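Local atomic coordinates of yeast glycogen phosphorylase (Saccharomyces cerevisiae, PDB entry 1YGP), a protein that belongs to the glycogen phosphorylases, carbohydrate-active proteins with the two-domain GT-B fold, and carries pyridoxal-5'-phosphate in its interior. Residues P518-K523 and E542-M548; I533-L537 and L551-Y557. All coordinates share one frame. Residues are numbered along the deposited sequence.

Contact 1: P518-K523 and E542-M548; sequences PRRWLK and EEYLLDM
A short helix can face pyridoxal-5'-phosphate on one side and hold a neighbouring loop on another, and this largely buried helix-to-loop contact in a GT-B phosphorylase illustrates the principle. Residues 518-523 form a helix with a wide pi-type turn, Pro518 O accepting from both Leu522 N (2.9 Å) and Lys523 N (3.1 Å). Residues 542-548 coil against it; 543-546 have helical backbone angles, and Glu542 has positive phi (56°). The CA atoms of Pro518 and Leu545 are nearest, 5.9 Å apart. Leu545 (m,t) reaches across to the side chains of the helix, its CD2 3.8 Å from Pro518 CB and its CD1 3.6 Å from Lys523 CD. Met548 CE meets Pro518 CG at 3.8 Å, while Leu522 (t,p) brings CD2 to 3.9 Å from Tyr544 CE2, at the ring edge. Arg519 folds (m,p,p) so that NH1 lies 3.3 Å from Leu545 O, but its guanidinium forms salt bridges with Asp175 and Asp862. Trp521 points elsewhere, touching pyridoxal-5'-phosphate and making a cation-pi interaction with Lys728. Apolar packing thus joins the Trp521-bearing helix to the loop, and at one margin Lys523 (t,t,t,p) places NZ 2.9 Å from Glu542 OE1 in a hydrogen-bonded salt bridge.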
loop_
_atom_site.group_PDB
_atom_site.type_symbol
_atom_site.label_atom_id
_atom_site.label_comp_id
_atom_site.label_asym_id
_atom_site.label_seq_id
_atom_site.Cartn_x
_atom_site.Cartn_y
_atom_site.Cartn_z
ATOM N N PRO A 518 -27.716 3.293 18.221
ATOM C CA PRO A 518 -28.664 4.266 17.725
ATOM C C PRO A 518 -28.058 5.249 16.754
ATOM O O PRO A 518 -28.727 5.670 15.808
ATOM C CB PRO A 518 -29.188 4.931 18.950
ATOM C CG PRO A 518 -29.073 3.860 19.985
ATOM C CD PRO A 518 -27.724 3.280 19.675
ATOM N N ARG A 519 -26.799 5.635 16.906
ATOM C CA ARG A 519 -26.298 6.657 16.012
ATOM C C ARG A 519 -26.123 6.144 14.600
ATOM O O ARG A 519 -26.438 6.884 13.670
ATOM C CB ARG A 519 -24.976 7.216 16.485
ATOM C CG ARG A 519 -25.082 8.217 17.628
ATOM C CD ARG A 519 -25.412 7.596 18.987
ATOM N NE ARG A 519 -24.333 6.803 19.548
ATOM C CZ ARG A 519 -24.543 6.071 20.650
ATOM N NH1 ARG A 519 -25.731 6.041 21.255
ATOM N NH2 ARG A 519 -23.551 5.344 21.172
ATOM N N ARG A 520 -25.678 4.914 14.329
ATOM C CA ARG A 520 -25.556 4.497 12.943
ATOM C C ARG A 520 -26.898 3.984 12.472
ATOM O O ARG A 520 -27.408 4.434 11.446
ATOM C CB ARG A 520 -24.532 3.397 12.762
ATOM C CG ARG A 520 -24.258 3.148 11.281
ATOM C CD ARG A 520 -23.270 2.013 11.031
ATOM N NE ARG A 520 -21.923 2.433 11.384
ATOM C CZ ARG A 520 -21.122 3.061 10.523
ATOM N NH1 ARG A 520 -21.506 3.339 9.279
ATOM N NH2 ARG A 520 -19.905 3.411 10.912
ATOM N N TRP A 521 -27.550 3.139 13.253
ATOM C CA TRP A 521 -28.757 2.535 12.756
ATOM C C TRP A 521 -30.012 3.406 12.777
ATOM O O TRP A 521 -30.914 3.102 11.990
ATOM C CB TRP A 521 -28.863 1.200 13.521
ATOM C CG TRP A 521 -27.677 0.336 13.066
ATOM C CD1 TRP A 521 -26.692 -0.058 13.942
ATOM C CD2 TRP A 521 -27.406 -0.064 11.772
ATOM N NE1 TRP A 521 -25.797 -0.690 13.215
ATOM C CE2 TRP A 521 -26.174 -0.716 11.929
ATOM C CE3 TRP A 521 -27.988 0.027 10.503
ATOM C CZ2 TRP A 521 -25.516 -1.275 10.831
ATOM C CZ3 TRP A 521 -27.331 -0.529 9.406
ATOM C CH2 TRP A 521 -26.105 -1.171 9.569
ATOM N N LEU A 522 -30.106 4.509 13.553
ATOM C CA LEU A 522 -31.245 5.424 13.467
ATOM C C LEU A 522 -30.831 6.787 12.917
ATOM O O LEU A 522 -31.383 7.276 11.928
ATOM C CB LEU A 522 -31.895 5.625 14.838
ATOM C CG LEU A 522 -33.041 6.630 15.060
ATOM C CD1 LEU A 522 -34.197 6.320 14.159
ATOM C CD2 LEU A 522 -33.568 6.521 16.472
ATOM N N LYS A 523 -29.825 7.437 13.488
ATOM C CA LYS A 523 -29.507 8.786 13.037
ATOM C C LYS A 523 -28.743 8.794 11.730
ATOM O O LYS A 523 -29.005 9.648 10.887
ATOM C CB LYS A 523 -28.705 9.539 14.109
ATOM C CG LYS A 523 -28.562 10.984 13.715
ATOM C CD LYS A 523 -27.907 11.756 14.812
ATOM C CE LYS A 523 -27.686 13.200 14.351
ATOM N NZ LYS A 523 -28.883 13.840 13.822
ATOM N N GLU A 542 -31.012 15.883 20.291
ATOM C CA GLU A 542 -30.981 14.463 20.001
ATOM C C GLU A 542 -30.619 13.658 21.250
ATOM O O GLU A 542 -30.137 12.525 21.172
ATOM C CB GLU A 542 -29.952 14.121 18.905
ATOM C CG GLU A 542 -29.888 14.768 17.521
ATOM C CD GLU A 542 -31.035 14.456 16.583
ATOM O OE1 GLU A 542 -30.974 13.473 15.857
ATOM O OE2 GLU A 542 -32.000 15.208 16.560
ATOM N N GLU A 543 -30.924 14.159 22.453
ATOM C CA GLU A 543 -30.612 13.458 23.694
ATOM C C GLU A 543 -31.207 12.055 23.810
ATOM O O GLU A 543 -30.669 11.192 24.517
ATOM C CB GLU A 543 -31.100 14.253 24.874
ATOM N N TYR A 544 -32.290 11.803 23.050
ATOM C CA TYR A 544 -32.950 10.510 22.987
ATOM C C TYR A 544 -31.977 9.441 22.482
ATOM O O TYR A 544 -32.149 8.265 22.794
ATOM C CB TYR A 544 -34.192 10.603 22.067
ATOM C CG TYR A 544 -33.971 10.823 20.573
ATOM C CD1 TYR A 544 -33.810 12.119 20.063
ATOM C CD2 TYR A 544 -33.882 9.733 19.695
ATOM C CE1 TYR A 544 -33.552 12.317 18.695
ATOM C CE2 TYR A 544 -33.620 9.921 18.329
ATOM C CZ TYR A 544 -33.455 11.215 17.841
ATOM O OH TYR A 544 -33.164 11.412 16.508
ATOM N N LEU A 545 -30.914 9.793 21.732
ATOM C CA LEU A 545 -29.944 8.797 21.261
ATOM C C LEU A 545 -29.093 8.303 22.411
ATOM O O LEU A 545 -28.669 7.158 22.412
ATOM C CB LEU A 545 -29.082 9.409 20.171
ATOM C CG LEU A 545 -29.909 9.796 18.950
ATOM C CD1 LEU A 545 -29.162 10.757 18.061
ATOM C CD2 LEU A 545 -30.300 8.510 18.235
ATOM N N LEU A 546 -28.836 9.144 23.411
ATOM C CA LEU A 546 -28.195 8.693 24.625
ATOM C C LEU A 546 -29.223 8.030 25.532
ATOM O O LEU A 546 -28.921 7.014 26.172
ATOM C CB LEU A 546 -27.573 9.846 25.372
ATOM C CG LEU A 546 -26.170 10.287 25.032
ATOM C CD1 LEU A 546 -25.543 9.460 23.925
ATOM C CD2 LEU A 546 -26.262 11.715 24.602
ATOM N N ASP A 547 -30.448 8.563 25.620
ATOM C CA ASP A 547 -31.452 7.935 26.454
ATOM C C ASP A 547 -32.616 7.403 25.637
ATOM O O ASP A 547 -33.679 8.026 25.566
ATOM C CB ASP A 547 -31.961 8.930 27.496
ATOM C CG ASP A 547 -32.919 8.311 28.514
ATOM O OD1 ASP A 547 -32.845 7.101 28.783
ATOM O OD2 ASP A 547 -33.750 9.061 29.033
ATOM N N MET A 548 -32.453 6.202 25.073
ATOM C CA MET A 548 -33.493 5.607 24.242
ATOM C C MET A 548 -34.819 5.400 24.970
ATOM O O MET A 548 -35.887 5.342 24.357
ATOM C CB MET A 548 -33.045 4.256 23.690
ATOM C CG MET A 548 -32.036 4.296 22.584
ATOM S SD MET A 548 -32.636 5.370 21.276
ATOM C CE MET A 548 -32.865 4.196 19.983
#

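Contact 2: I533-L537 and L551-Y557; sequences ISETL and LTQLEKY
Where a helix ends, its last side chains can be received by the chain that follows, and the end of helix 527-536 does so against 551-557, part of the connection to helix 562-584. Residues 533-536 are helical, closed by Leu537 N bonding to Ile533 O at 2.9 Å. Opposite them 551-555 form a 3-10 segment, with i to i+3 bonds such as Leu554 N to Leu551 O (3.0 Å). The closest CA pair, Leu537 and Gln553, is 7.3 Å apart, so side chains bridge the gap. Leu537 is the principal bump. Its CD1 lies 3.7 Å from Leu554 CD2 and 4.1 Å from Tyr557 CE1, its CG is 3.7 Å from Gln553 CD, and CD2 comes to 4.3 Å from Leu551 CA; the hollow is therefore lined by all four residues. In return Leu554 (m,t) pushes CD2 among Leu537, Thr536 OG1 (3.9 Å) and Ile533 CG1 (4.2 Å). Ile533 CG2 meets Leu551 CD1 at 4.1 Å, and Leu853 of helix 842-856 touches both residues. Gln553, extended (t,t), donates from NE2 to Tyr557 OH at 3.0 Å, tying two walls of the hollow together. With no hydrogen bond between the segments, the contact rests mainly on apolar side-chain fit, to which the Tyr557 ring and Gln553 also contribute, while the Gln553 to Tyr557 hydrogen bond stays within 551-557.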
loop_
_atom_site.group_PDB
_atom_site.type_symbol
_atom_site.label_atom_id
_atom_site.label_comp_id
_atom_site.label_asym_id
_atom_site.label_seq_id
_atom_site.Cartn_x
_atom_site.Cartn_y
_atom_site.Cartn_z
ATOM N N ILE A 533 -38.660 12.659 15.247
ATOM C CA ILE A 533 -38.640 12.409 16.684
ATOM C C ILE A 533 -38.105 13.637 17.406
ATOM O O ILE A 533 -38.714 14.070 18.385
ATOM C CB ILE A 533 -37.769 11.159 16.944
ATOM C CG1 ILE A 533 -38.545 9.962 16.487
ATOM C CG2 ILE A 533 -37.420 10.981 18.406
ATOM C CD1 ILE A 533 -37.709 8.680 16.520
ATOM N N SER A 534 -37.010 14.256 16.955
ATOM C CA SER A 534 -36.489 15.431 17.637
ATOM C C SER A 534 -37.505 16.558 17.564
ATOM O O SER A 534 -37.578 17.388 18.470
ATOM C CB SER A 534 -35.203 15.923 17.001
ATOM N N GLU A 535 -38.327 16.583 16.521
ATOM C CA GLU A 535 -39.402 17.540 16.388
ATOM C C GLU A 535 -40.534 17.171 17.343
ATOM O O GLU A 535 -40.817 17.933 18.267
ATOM C CB GLU A 535 -39.921 17.526 14.974
ATOM C CG GLU A 535 -39.947 18.885 14.322
ATOM C CD GLU A 535 -39.430 18.816 12.892
ATOM O OE1 GLU A 535 -40.092 18.237 12.023
ATOM O OE2 GLU A 535 -38.341 19.335 12.655
ATOM N N THR A 536 -41.133 15.986 17.264
ATOM C CA THR A 536 -42.326 15.703 18.038
ATOM C C THR A 536 -42.085 15.679 19.532
ATOM O O THR A 536 -42.825 16.280 20.320
ATOM C CB THR A 536 -42.914 14.376 17.552
ATOM O OG1 THR A 536 -41.949 13.358 17.759
ATOM C CG2 THR A 536 -43.273 14.453 16.075
ATOM N N LEU A 537 -40.994 15.027 19.909
ATOM C CA LEU A 537 -40.664 14.958 21.300
ATOM C C LEU A 537 -39.968 16.218 21.763
ATOM O O LEU A 537 -39.643 16.316 22.946
ATOM C CB LEU A 537 -39.815 13.714 21.524
ATOM C CG LEU A 537 -40.534 12.492 22.097
ATOM C CD1 LEU A 537 -41.778 12.140 21.292
ATOM C CD2 LEU A 537 -39.558 11.334 22.098
ATOM N N LEU A 551 -38.124 7.315 24.155
ATOM C CA LEU A 551 -38.944 7.131 22.971
ATOM C C LEU A 551 -40.336 6.574 23.220
ATOM O O LEU A 551 -41.214 6.692 22.356
ATOM C CB LEU A 551 -38.172 6.259 21.961
ATOM C CG LEU A 551 -37.526 6.986 20.752
ATOM C CD1 LEU A 551 -36.577 8.059 21.206
ATOM C CD2 LEU A 551 -36.729 5.995 19.931
ATOM N N THR A 552 -40.621 6.096 24.430
ATOM C CA THR A 552 -41.953 5.617 24.772
ATOM C C THR A 552 -43.004 6.735 24.714
ATOM O O THR A 552 -44.196 6.482 24.517
ATOM C CB THR A 552 -41.919 4.971 26.173
ATOM O OG1 THR A 552 -41.064 5.745 27.012
ATOM C CG2 THR A 552 -41.426 3.555 26.116
ATOM N N GLN A 553 -42.588 8.007 24.791
ATOM C CA GLN A 553 -43.481 9.147 24.661
ATOM C C GLN A 553 -44.148 9.138 23.297
ATOM O O GLN A 553 -45.273 9.636 23.169
ATOM C CB GLN A 553 -42.721 10.449 24.817
ATOM C CG GLN A 553 -43.612 11.697 24.876
ATOM C CD GLN A 553 -42.859 13.030 24.895
ATOM O OE1 GLN A 553 -41.820 13.182 25.543
ATOM N NE2 GLN A 553 -43.340 14.062 24.202
ATOM N N LEU A 554 -43.550 8.531 22.267
ATOM C CA LEU A 554 -44.170 8.504 20.955
ATOM C C LEU A 554 -45.531 7.809 21.006
ATOM O O LEU A 554 -46.441 8.161 20.250
ATOM C CB LEU A 554 -43.247 7.792 19.970
ATOM C CG LEU A 554 -41.927 8.466 19.598
ATOM C CD1 LEU A 554 -40.999 7.411 19.029
ATOM C CD2 LEU A 554 -42.144 9.591 18.590
ATOM N N GLU A 555 -45.743 6.908 21.972
ATOM C CA GLU A 555 -47.008 6.203 22.131
ATOM C C GLU A 555 -48.227 7.100 22.292
ATOM O O GLU A 555 -49.325 6.754 21.854
ATOM C CB GLU A 555 -46.975 5.293 23.352
ATOM N N LYS A 556 -48.039 8.279 22.889
ATOM C CA LYS A 556 -49.124 9.230 23.048
ATOM C C LYS A 556 -49.660 9.673 21.680
ATOM O O LYS A 556 -50.862 9.649 21.381
ATOM C CB LYS A 556 -48.602 10.434 23.810
ATOM N N TYR A 557 -48.724 9.931 20.771
ATOM C CA TYR A 557 -49.044 10.471 19.468
ATOM C C TYR A 557 -49.483 9.383 18.515
ATOM O O TYR A 557 -49.724 9.678 17.338
ATOM C CB TYR A 557 -47.835 11.196 18.866
ATOM C CG TYR A 557 -47.211 12.252 19.769
ATOM C CD1 TYR A 557 -46.361 11.833 20.801
ATOM C CD2 TYR A 557 -47.472 13.614 19.583
ATOM C CE1 TYR A 557 -45.773 12.757 21.655
ATOM C CE2 TYR A 557 -46.874 14.550 20.438
ATOM C CZ TYR A 557 -46.030 14.112 21.470
ATOM O OH TYR A 557 -45.435 15.004 22.348
#

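Contacts 1 and 2, with centres 13 Å apart, show how consecutive helices can share one following loop. Their segments alternate: 518-523 and 533-537 lie on the successive helices 518-524 and 527-536, while 542-548 and 551-557 follow in the connection to helix 562-584. The loop thus revisits the helices in the order in which they were made. Contact 1 is deeper, about 19 Å from the chain centre to its own centre against 30 Å, and includes Trp521 of the pyridoxal-5'-phosphate pocket. The contacts are continuous through Tyr544, whose CD2 lies 3.5 Å from Leu551 CD1 and whose CE2 lies 3.9 Å from Ile533 CG2, so packing extends from the Trp521-bearing helix outward.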